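Local coordinates for protein AvrRxo1-ORF1 (PDB 4Z8T) that acts as a type III effector of a plant-pathogenic Xanthomonas, binds its interactor AvrRxo1-ORF2 and carries a polynucleotide kinase domain, probably a phosphotransferase, at residues A51-E56 and K94-K99; D61-T66 and I151-V156; G140-K145 and K174-K179; R178-C183 and P235-Y240. All coordinates share one frame; numbering follows the deposited sequence.

Contact 1 of 4, residues A51-E56 and K94-K99; sequences ALTLAE and KKTAGK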
# COMPACT_ATOMS: atom_id res chain seq x y z
N ALA A 51 -11.61 -9.89 -40.05
CA ALA A 51 -12.12 -10.82 -39.04
C ALA A 51 -12.30 -12.21 -39.63
O ALA A 51 -12.07 -13.23 -38.95
CB ALA A 51 -13.42 -10.31 -38.45
N LEU A 52 -12.72 -12.29 -40.89
CA LEU A 52 -12.93 -13.59 -41.50
C LEU A 52 -11.60 -14.28 -41.72
O LEU A 52 -11.48 -15.49 -41.56
CB LEU A 52 -13.71 -13.46 -42.82
CG LEU A 52 -14.19 -14.75 -43.47
CD1 LEU A 52 -15.05 -15.58 -42.53
CD2 LEU A 52 -14.96 -14.42 -44.75
N THR A 53 -10.58 -13.50 -42.10
CA THR A 53 -9.24 -14.06 -42.24
C THR A 53 -8.78 -14.66 -40.92
O THR A 53 -8.30 -15.80 -40.88
CB THR A 53 -8.24 -12.99 -42.72
OG1 THR A 53 -8.60 -12.58 -44.04
CG2 THR A 53 -6.84 -13.55 -42.75
N LEU A 54 -8.96 -13.92 -39.83
CA LEU A 54 -8.62 -14.41 -38.50
C LEU A 54 -9.35 -15.71 -38.22
O LEU A 54 -8.74 -16.71 -37.83
CB LEU A 54 -9.00 -13.40 -37.42
CG LEU A 54 -8.16 -12.14 -37.21
CD1 LEU A 54 -8.68 -11.40 -35.97
CD2 LEU A 54 -6.68 -12.47 -37.06
N ALA A 55 -10.66 -15.70 -38.45
CA ALA A 55 -11.48 -16.86 -38.15
C ALA A 55 -11.07 -18.09 -38.94
O ALA A 55 -11.05 -19.21 -38.41
CB ALA A 55 -12.95 -16.54 -38.36
N GLU A 56 -10.76 -17.91 -40.22
CA GLU A 56 -10.36 -19.05 -41.04
C GLU A 56 -9.00 -19.57 -40.62
O GLU A 56 -8.78 -20.79 -40.63
CB GLU A 56 -10.35 -18.68 -42.53
CG GLU A 56 -11.71 -18.36 -43.14
CD GLU A 56 -12.61 -19.57 -43.32
OE1 GLU A 56 -12.19 -20.71 -43.03
OE2 GLU A 56 -13.77 -19.37 -43.77
N LYS A 94 -0.92 -12.45 -37.33
CA LYS A 94 0.17 -12.21 -38.27
C LYS A 94 -0.40 -12.03 -39.68
O LYS A 94 0.07 -11.18 -40.44
CB LYS A 94 1.16 -13.36 -38.22
CG LYS A 94 2.51 -13.05 -38.85
CD LYS A 94 3.40 -14.28 -38.80
CE LYS A 94 4.78 -13.97 -39.36
NZ LYS A 94 5.64 -15.18 -39.35
N LYS A 95 -1.43 -12.81 -40.00
CA LYS A 95 -2.01 -12.81 -41.35
C LYS A 95 -2.79 -11.53 -41.67
O LYS A 95 -3.02 -11.21 -42.83
CB LYS A 95 -2.89 -14.04 -41.55
CG LYS A 95 -2.11 -15.35 -41.49
CD LYS A 95 -3.03 -16.56 -41.58
CE LYS A 95 -2.25 -17.86 -41.38
NZ LYS A 95 -3.11 -19.03 -41.00
N THR A 96 -3.19 -10.80 -40.63
CA THR A 96 -3.99 -9.59 -40.80
C THR A 96 -3.25 -8.35 -40.35
O THR A 96 -3.84 -7.26 -40.27
CB THR A 96 -5.30 -9.66 -39.99
OG1 THR A 96 -4.99 -9.75 -38.60
CG2 THR A 96 -6.14 -10.87 -40.40
N ALA A 97 -1.96 -8.51 -40.02
CA ALA A 97 -1.16 -7.44 -39.42
C ALA A 97 -1.87 -6.84 -38.22
O ALA A 97 -1.84 -5.62 -38.00
CB ALA A 97 -0.82 -6.36 -40.44
N GLY A 98 -2.52 -7.69 -37.44
CA GLY A 98 -3.17 -7.25 -36.22
C GLY A 98 -4.61 -6.78 -36.33
O GLY A 98 -5.24 -6.47 -35.32
N LYS A 99 -5.14 -6.73 -37.55
CA LYS A 99 -6.50 -6.23 -37.75
C LYS A 99 -7.55 -7.33 -37.55
O LYS A 99 -7.24 -8.52 -37.61
CB LYS A 99 -6.63 -5.62 -39.14
CG LYS A 99 -5.69 -4.43 -39.36
CD LYS A 99 -5.92 -3.78 -40.72
CE LYS A 99 -5.54 -4.72 -41.85
NZ LYS A 99 -4.08 -5.00 -41.88

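Contact 2 of 4, residues D61-T66 and I151-V156; sequences DGCQPT and IASIVV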
# COMPACT_ATOMS: atom_id res chain seq x y z
N ASP A 61 -6.27 -24.04 -37.81
CA ASP A 61 -5.31 -24.48 -36.81
C ASP A 61 -6.00 -25.27 -35.70
O ASP A 61 -5.41 -25.51 -34.65
CB ASP A 61 -4.52 -23.29 -36.23
CG ASP A 61 -3.43 -22.79 -37.16
OD1 ASP A 61 -2.98 -23.56 -38.05
OD2 ASP A 61 -2.99 -21.63 -37.00
N GLY A 62 -7.25 -25.66 -35.94
CA GLY A 62 -7.95 -26.60 -35.07
C GLY A 62 -8.67 -26.01 -33.87
O GLY A 62 -9.09 -26.74 -32.97
N CYS A 63 -8.83 -24.70 -33.87
CA CYS A 63 -9.47 -24.00 -32.76
C CYS A 63 -10.99 -24.11 -32.88
O CYS A 63 -11.57 -23.73 -33.90
CB CYS A 63 -9.03 -22.52 -32.78
SG CYS A 63 -9.45 -21.58 -31.31
N GLN A 64 -11.64 -24.63 -31.85
CA GLN A 64 -13.09 -24.64 -31.82
C GLN A 64 -13.61 -23.20 -31.73
O GLN A 64 -12.83 -22.30 -31.41
CB GLN A 64 -13.61 -25.48 -30.65
CG GLN A 64 -13.30 -24.93 -29.27
CD GLN A 64 -13.59 -25.94 -28.17
OE1 GLN A 64 -14.61 -26.64 -28.20
NE2 GLN A 64 -12.68 -26.05 -27.20
N PRO A 65 -14.91 -22.98 -32.01
CA PRO A 65 -15.38 -21.59 -32.00
C PRO A 65 -15.16 -20.96 -30.63
O PRO A 65 -15.56 -21.52 -29.60
CB PRO A 65 -16.87 -21.72 -32.32
CG PRO A 65 -16.92 -22.93 -33.20
CD PRO A 65 -15.92 -23.89 -32.61
N THR A 66 -14.47 -19.82 -30.64
CA THR A 66 -13.92 -19.24 -29.42
C THR A 66 -14.08 -17.73 -29.48
O THR A 66 -13.97 -17.12 -30.55
CB THR A 66 -12.41 -19.59 -29.29
OG1 THR A 66 -12.27 -21.01 -29.10
CG2 THR A 66 -11.76 -18.89 -28.10
N ILE A 151 -19.30 -21.55 -36.50
CA ILE A 151 -19.31 -20.20 -35.97
C ILE A 151 -17.88 -19.67 -35.99
O ILE A 151 -16.95 -20.38 -35.60
CB ILE A 151 -19.90 -20.19 -34.54
CG1 ILE A 151 -21.43 -20.29 -34.60
CG2 ILE A 151 -19.50 -18.94 -33.78
CD1 ILE A 151 -22.12 -19.01 -35.06
N ALA A 152 -17.70 -18.43 -36.44
CA ALA A 152 -16.38 -17.81 -36.49
C ALA A 152 -15.85 -17.45 -35.11
O ALA A 152 -16.56 -16.84 -34.30
CB ALA A 152 -16.44 -16.55 -37.35
N SER A 153 -14.60 -17.78 -34.85
CA SER A 153 -13.92 -17.29 -33.65
C SER A 153 -13.69 -15.79 -33.80
O SER A 153 -13.48 -15.29 -34.90
CB SER A 153 -12.58 -17.99 -33.45
OG SER A 153 -12.77 -19.30 -32.95
N ILE A 154 -13.75 -15.08 -32.68
CA ILE A 154 -13.62 -13.63 -32.71
C ILE A 154 -12.73 -13.17 -31.57
O ILE A 154 -12.50 -13.90 -30.61
CB ILE A 154 -14.99 -12.91 -32.64
CG1 ILE A 154 -15.70 -13.21 -31.31
CG2 ILE A 154 -15.87 -13.30 -33.82
CD1 ILE A 154 -17.08 -12.52 -31.17
N VAL A 155 -12.23 -11.94 -31.67
CA VAL A 155 -11.36 -11.39 -30.65
C VAL A 155 -11.93 -10.09 -30.12
O VAL A 155 -12.25 -9.19 -30.90
CB VAL A 155 -9.95 -11.09 -31.20
CG1 VAL A 155 -9.02 -10.63 -30.07
CG2 VAL A 155 -9.38 -12.31 -31.88
N VAL A 156 -12.07 -9.99 -28.80
CA VAL A 156 -12.59 -8.79 -28.18
C VAL A 156 -11.44 -8.17 -27.40
O VAL A 156 -10.90 -8.76 -26.47
CB VAL A 156 -13.79 -9.08 -27.25
CG1 VAL A 156 -14.30 -7.78 -26.61
CG2 VAL A 156 -14.90 -9.74 -28.04
O HOH W 1 -11.73 -21.08 -34.40

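Contact 3 of 4, residues G140-K145 and K174-K179; sequences GLRSQK and KETGRK. With ACT (acetate ion), chain I.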
# COMPACT_ATOMS: atom_id res chain seq x y z
N GLY A 140 -22.62 -8.08 -36.43
CA GLY A 140 -22.52 -8.92 -37.60
C GLY A 140 -21.66 -10.15 -37.36
O GLY A 140 -21.83 -11.16 -38.03
N LEU A 141 -20.74 -10.05 -36.40
CA LEU A 141 -19.87 -11.18 -36.08
C LEU A 141 -20.58 -12.23 -35.26
O LEU A 141 -20.17 -13.40 -35.25
CB LEU A 141 -18.63 -10.71 -35.32
CG LEU A 141 -17.58 -9.98 -36.15
CD1 LEU A 141 -16.44 -9.47 -35.26
CD2 LEU A 141 -17.05 -10.92 -37.21
N ARG A 142 -21.61 -11.83 -34.54
CA ARG A 142 -22.31 -12.71 -33.61
C ARG A 142 -22.61 -14.08 -34.20
O ARG A 142 -22.26 -15.08 -33.64
CB ARG A 142 -23.58 -12.04 -33.08
CG ARG A 142 -24.30 -12.71 -31.92
CD ARG A 142 -25.36 -11.78 -31.21
NE ARG A 142 -25.84 -12.31 -29.92
CZ ARG A 142 -25.53 -11.79 -28.74
NH1 ARG A 142 -25.97 -12.33 -27.63
NH2 ARG A 142 -24.78 -10.70 -28.66
N SER A 143 -23.24 -14.09 -35.35
CA SER A 143 -23.59 -15.36 -36.00
C SER A 143 -22.82 -15.62 -37.28
O SER A 143 -23.20 -16.47 -38.09
CB SER A 143 -25.10 -15.43 -36.25
OG SER A 143 -25.55 -14.26 -36.92
N GLN A 144 -21.71 -14.89 -37.46
CA GLN A 144 -20.84 -15.08 -38.61
C GLN A 144 -20.27 -16.51 -38.68
O GLN A 144 -19.77 -17.05 -37.68
CB GLN A 144 -19.68 -14.08 -38.56
CG GLN A 144 -18.73 -14.18 -39.73
CD GLN A 144 -19.38 -13.81 -41.04
OE1 GLN A 144 -20.02 -12.76 -41.15
NE2 GLN A 144 -19.26 -14.68 -42.04
N LYS A 145 -20.35 -17.11 -39.87
CA LYS A 145 -19.82 -18.45 -40.09
C LYS A 145 -18.59 -18.43 -40.98
O LYS A 145 -18.39 -17.50 -41.77
CB LYS A 145 -20.87 -19.35 -40.76
CG LYS A 145 -22.23 -19.36 -40.09
CD LYS A 145 -22.18 -19.97 -38.70
CE LYS A 145 -23.59 -20.22 -38.15
NZ LYS A 145 -24.38 -18.96 -38.01
N LYS A 174 -22.11 -17.95 -24.76
CA LYS A 174 -23.07 -19.02 -24.49
C LYS A 174 -24.12 -19.14 -25.59
O LYS A 174 -24.44 -20.24 -26.04
CB LYS A 174 -23.75 -18.79 -23.14
CG LYS A 174 -22.84 -19.00 -21.93
CD LYS A 174 -22.42 -20.45 -21.77
CE LYS A 174 -21.67 -20.69 -20.47
NZ LYS A 174 -21.25 -22.12 -20.36
N GLU A 175 -24.65 -18.00 -26.03
CA GLU A 175 -25.70 -18.00 -27.04
C GLU A 175 -25.23 -18.42 -28.42
O GLU A 175 -26.03 -18.87 -29.25
CB GLU A 175 -26.37 -16.63 -27.11
CG GLU A 175 -27.19 -16.28 -25.88
CD GLU A 175 -27.77 -14.88 -25.93
OE1 GLU A 175 -27.45 -14.13 -26.88
OE2 GLU A 175 -28.55 -14.51 -25.03
N THR A 176 -23.94 -18.26 -28.69
CA THR A 176 -23.40 -18.53 -30.02
C THR A 176 -22.53 -19.77 -30.05
O THR A 176 -21.94 -20.07 -31.09
CB THR A 176 -22.61 -17.33 -30.57
OG1 THR A 176 -21.51 -17.04 -29.69
CG2 THR A 176 -23.50 -16.11 -30.70
N GLY A 177 -22.44 -20.48 -28.94
CA GLY A 177 -21.69 -21.72 -28.89
C GLY A 177 -20.19 -21.51 -28.99
O GLY A 177 -19.48 -22.33 -29.57
N ARG A 178 -19.71 -20.41 -28.43
CA ARG A 178 -18.27 -20.15 -28.39
C ARG A 178 -17.71 -20.38 -27.00
O ARG A 178 -18.38 -20.08 -26.00
CB ARG A 178 -17.99 -18.70 -28.78
CG ARG A 178 -18.27 -18.34 -30.23
CD ARG A 178 -17.86 -16.90 -30.46
NE ARG A 178 -17.93 -16.49 -31.86
CZ ARG A 178 -18.96 -15.86 -32.42
NH1 ARG A 178 -20.05 -15.57 -31.72
NH2 ARG A 178 -18.90 -15.53 -33.70
N LYS A 179 -16.48 -20.89 -26.93
CA LYS A 179 -15.73 -20.93 -25.67
C LYS A 179 -15.24 -19.52 -25.41
O LYS A 179 -15.10 -18.73 -26.34
CB LYS A 179 -14.51 -21.84 -25.81
CG LYS A 179 -14.81 -23.31 -25.90
CD LYS A 179 -15.26 -23.83 -24.56
CE LYS A 179 -15.40 -25.34 -24.59
NZ LYS A 179 -16.11 -25.82 -23.37
C ACT I . -19.14 -23.96 -24.27
O ACT I . -18.44 -24.95 -23.97
OXT ACT I . -19.20 -23.69 -25.49
CH3 ACT I . -19.85 -23.16 -23.21

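Contact 4 of 4, residues R178-C183 and P235-Y240; sequences RKVELC and PSLGNY. With ACT (acetate ion), chain I.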
# COMPACT_ATOMS: atom_id res chain seq x y z
N ARG A 178 -19.71 -20.41 -28.43
CA ARG A 178 -18.27 -20.15 -28.39
C ARG A 178 -17.71 -20.38 -27.00
O ARG A 178 -18.38 -20.08 -26.00
CB ARG A 178 -17.99 -18.70 -28.78
CG ARG A 178 -18.27 -18.34 -30.23
CD ARG A 178 -17.86 -16.90 -30.46
NE ARG A 178 -17.93 -16.49 -31.86
CZ ARG A 178 -18.96 -15.86 -32.42
NH1 ARG A 178 -20.05 -15.57 -31.72
NH2 ARG A 178 -18.90 -15.53 -33.70
N LYS A 179 -16.48 -20.89 -26.93
CA LYS A 179 -15.73 -20.93 -25.67
C LYS A 179 -15.24 -19.52 -25.41
O LYS A 179 -15.10 -18.73 -26.34
CB LYS A 179 -14.51 -21.84 -25.81
CG LYS A 179 -14.81 -23.31 -25.90
CD LYS A 179 -15.26 -23.83 -24.56
CE LYS A 179 -15.40 -25.34 -24.59
NZ LYS A 179 -16.11 -25.82 -23.37
N VAL A 180 -14.98 -19.19 -24.14
CA VAL A 180 -14.31 -17.93 -23.82
C VAL A 180 -12.88 -18.23 -23.40
O VAL A 180 -12.65 -18.93 -22.42
CB VAL A 180 -15.02 -17.18 -22.68
CG1 VAL A 180 -14.25 -15.91 -22.33
CG2 VAL A 180 -16.43 -16.83 -23.08
N GLU A 181 -11.91 -17.71 -24.16
CA GLU A 181 -10.52 -17.83 -23.78
C GLU A 181 -10.09 -16.44 -23.34
O GLU A 181 -9.97 -15.54 -24.16
CB GLU A 181 -9.68 -18.29 -24.98
CG GLU A 181 -8.25 -18.62 -24.64
CD GLU A 181 -8.10 -19.92 -23.84
OE1 GLU A 181 -9.04 -20.77 -23.82
OE2 GLU A 181 -7.02 -20.10 -23.23
N LEU A 182 -9.90 -16.26 -22.04
CA LEU A 182 -9.69 -14.93 -21.50
C LEU A 182 -8.29 -14.79 -20.94
O LEU A 182 -7.86 -15.58 -20.08
CB LEU A 182 -10.73 -14.62 -20.43
CG LEU A 182 -10.82 -13.13 -20.06
CD1 LEU A 182 -12.24 -12.76 -19.68
CD2 LEU A 182 -9.86 -12.74 -18.93
N CYS A 183 -7.57 -13.79 -21.44
CA CYS A 183 -6.30 -13.40 -20.85
C CYS A 183 -6.52 -12.05 -20.23
O CYS A 183 -7.07 -11.15 -20.86
CB CYS A 183 -5.20 -13.29 -21.91
SG CYS A 183 -4.44 -14.87 -22.31
N PRO A 235 -16.47 -24.72 -15.49
CA PRO A 235 -15.33 -25.22 -16.28
C PRO A 235 -15.61 -25.22 -17.78
O PRO A 235 -14.68 -25.11 -18.59
CB PRO A 235 -15.17 -26.66 -15.80
CG PRO A 235 -15.77 -26.66 -14.43
CD PRO A 235 -16.90 -25.67 -14.46
N SER A 236 -16.88 -25.34 -18.16
CA SER A 236 -17.23 -25.41 -19.58
C SER A 236 -17.16 -24.04 -20.25
O SER A 236 -17.25 -23.95 -21.47
CB SER A 236 -18.63 -26.00 -19.76
OG SER A 236 -19.63 -25.06 -19.43
N LEU A 237 -16.99 -22.97 -19.46
CA LEU A 237 -17.00 -21.63 -20.01
C LEU A 237 -15.81 -21.41 -20.93
O LEU A 237 -15.93 -20.78 -21.99
CB LEU A 237 -16.97 -20.58 -18.88
CG LEU A 237 -16.90 -19.12 -19.29
CD1 LEU A 237 -18.11 -18.75 -20.15
CD2 LEU A 237 -16.85 -18.25 -18.04
N GLY A 238 -14.67 -21.95 -20.52
CA GLY A 238 -13.42 -21.75 -21.24
C GLY A 238 -12.26 -21.68 -20.27
O GLY A 238 -12.28 -22.32 -19.22
N ASN A 239 -11.24 -20.89 -20.59
CA ASN A 239 -10.08 -20.82 -19.73
C ASN A 239 -9.74 -19.38 -19.40
O ASN A 239 -10.07 -18.48 -20.17
CB ASN A 239 -8.88 -21.52 -20.37
CG ASN A 239 -9.15 -22.99 -20.61
OD1 ASN A 239 -9.45 -23.73 -19.68
ND2 ASN A 239 -9.09 -23.41 -21.87
N TYR A 240 -9.08 -19.19 -18.26
CA TYR A 240 -8.71 -17.86 -17.75
C TYR A 240 -7.23 -17.87 -17.34
O TYR A 240 -6.78 -18.76 -16.63
CB TYR A 240 -9.58 -17.51 -16.54
CG TYR A 240 -9.14 -16.23 -15.85
CD1 TYR A 240 -8.14 -16.26 -14.87
CD2 TYR A 240 -9.70 -15.01 -16.18
CE1 TYR A 240 -7.72 -15.11 -14.25
CE2 TYR A 240 -9.29 -13.84 -15.55
CZ TYR A 240 -8.29 -13.90 -14.59
OH TYR A 240 -7.87 -12.75 -13.95
C ACT I . -19.14 -23.96 -24.27
O ACT I . -18.44 -24.95 -23.97
OXT ACT I . -19.20 -23.69 -25.49
CH3 ACT I . -19.85 -23.16 -23.21
O HOH W 2 -18.41 -20.40 -23.15
O HOH W 3 -13.87 -25.38 -21.38

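Contact 1 of 4, residues A51-E56 and K94-K99
Van der Waals contact, methyl on methyl and methyl on oxygen, carries the joint between A51-E56 and K94-K99; no hydrogen bond crosses it. The backbones come closest at T53 and T96 (CA to CA 7.0 Å). There T53 CG2 passes alongside T96 CG2 at 3.6 Å, the side chains sliding in opposite senses. T53 CG2 is anti to its backbone N (OG1 chi1 -66°), which sends the methyl across and turns OG1 back to S49 O. L54 crosses T96 at about a right angle: its CD2 touches T96 OG1 at 3.6 Å, and its CD1 lies 3.6 Å from K99 O.

Polar bonds work inside 94-99 instead. T96 OG1, in the crowded position between N and carbonyl carbon, bonds to K99 O at 2.7 Å on an in-plane lone pair. T96 O takes both K99 N and K99 NZ, the latter from above its plane at 2.8 Å. These bonds brace the type I' turn T96-K99, which contains A97, C-prime residue of the helix-ending Schellman motif.

Helix 34-60 packs on the end of helix 87-95 (L54 on A92 and L93) and on the turn after it, while its A51 meets F137 and L141 of helix 123-141.

Contact 2 of 4, residues D61-T66 and I151-V156
The entry into the first strand of the P-loop NTPase-like core is where D61-T66 meets I151-V156: the loop after helix 34-60 runs into strand 66-71 beside the start of strand 154-157. S153 supplies the main side-chain polar group. Its OG, anti to its own carbonyl carbon (chi1 -76°), accepts from T66 N at 2.9 Å, a bent bond with an N-H...O angle of 135°. The same hydroxyl binds a water at 2.5 Å from OG, and that water donates to C63 O, so a single bridge ties the loop carbonyl to the serine.

Pairing then passes to the main chain. I154 N donates to T66 O at 3.0 Å, approaching nearly along the C=O axis, while S153 CA sits 3.1 Å from T66 O in a CA-H...O contact. One carbonyl is thereby met by two consecutive residues of the other segment. This begins the parallel pairing of strands 66-71 and 154-157, which continues in backbone bonds of I154 and V156 to F68; strand 154-157 is the outermost strand on this side of the sheet within the chain.

Before the strand, P65 lays its ring against I151: P65 CG is 3.5 Å from I151 O, and P65 CB meets I151 CB. T66 OG1 folds back on its own segment and donates to Q64 O at 2.7 Å from above the carbonyl plane, which fixes the threonine's rotation. The helix before the loop closes in a Schellman motif with G62 at positive phi, and C63 and S153 both rest on L58 of that helix.

Contact 3 of 4, residues G140-K145 and K174-K179
Charge-assisted hydrogen bonds to backbone carbonyls form the inner part of the joint between G140-K145 and K174-K179. R178, its chain extended from CG to NE, presents the edge of its guanidinium to the end of helix 123-141. NH2 donates to L141 O at 2.9 Å, from above the carbonyl plane, and NH1 donates to R142 O at 3.0 Å, on an in-plane lone pair. A weak third bond runs from NH2 to R142 O. L141 O also takes Q144 N, closing the type I turn L141 to Q144. NH2 finds its strongest partner outside the two segments, A152 O, and NH1 bonds weakly to T176 OG1, whose stronger partner is L172 O.

The salt bridge lies further out. R142 NH1 reaches E175 OE1 at a very short 2.4 Å; the carboxylate oxygen lies in the guanidinium plane, but is met from above the carboxylate plane, the two planes being 62° apart. With CG anti to the backbone N (chi1 -170°) and the chain extended to NE, R142 reaches across.

Packing fills the middle: T176 CG2 touches R142 O at 3.4 Å and R142 CG at 3.7 Å, the side chains crossing at about a right angle.

The contact joins the C-terminal ends of helices 123-141 and 163-176. A buried guanidinium met near its plane by L141 O and R142 O, with A152 O as a further acceptor, would probably offset the negative end of helix 123-141. The outer bridge would add an electrostatic tie, likely moderated by the more exposed setting of E175.

Contact 4 of 4, residues R178-C183 and P235-Y240
On one face of the parallel pair 179-183 and 238-240 two flat groups meet; on the other an aliphatic chain meets a ring. On the face bearing E181 and N239, the carboxylate and amide planes stand 69° apart: N239 ND2 donates to the syn lone pair of E181 OE1 at 3.3 Å, with OE1 near the amide plane, while N239 OD1 goes to G259 N. On the face of L182 and Y240, the side chains lie side by side, L182 CD2 approaching the ring obliquely, 3.6 Å from Y240 CD2; the phenol OH bonds to D184.

Between the faces runs the strand ladder. V180 N donates almost straight to L237 O at 2.8 Å. N239 N donates to V180 O, and L182 N to N239 O at 2.9 Å. The axes lie 4.8 Å apart at 8°. G238 CA sits 3.2 Å from V180 O, and a CB there would clash with that oxygen, so glycine is needed for this approach.

At the start of strand 179-183, K179, bent at chi2 (-72°), donates from NZ to S236 O from above its carbonyl plane and also bonds an acetate oxygen and a water that donates to P235 O.

Strand 179-185 lies between 66-71 and 238-245 in the sheet; V180, L182 and L237 pack on F231 of helix 224-233, and helix 163-176 covers V180 and L237 through A173 and I170.

In the fold
Contacts 2, 3 and 4 cluster round the N-terminal ends of the sheet strands, with centres 9 to 14 Å apart. Contacts 2 and 4 reach the same sheet, whose order 154-157, 66-71, 179-185, 238-245 places them on adjacent strand pairs. Contact 3 shares R178 and K179 with contact 4. The centre of contact 1 lies about 11 Å from that of contact 2, linked by packing of A55 on A152, and about 21 Å from that of contact 4 without touching it. Along the chain contacts 1 and 2 interleave, as do 2 and 3, whereas contact 4 follows contact 2. Together they join helices 34-60, 87-95, 123-141 and 163-176 to the core of the kinase-like domain.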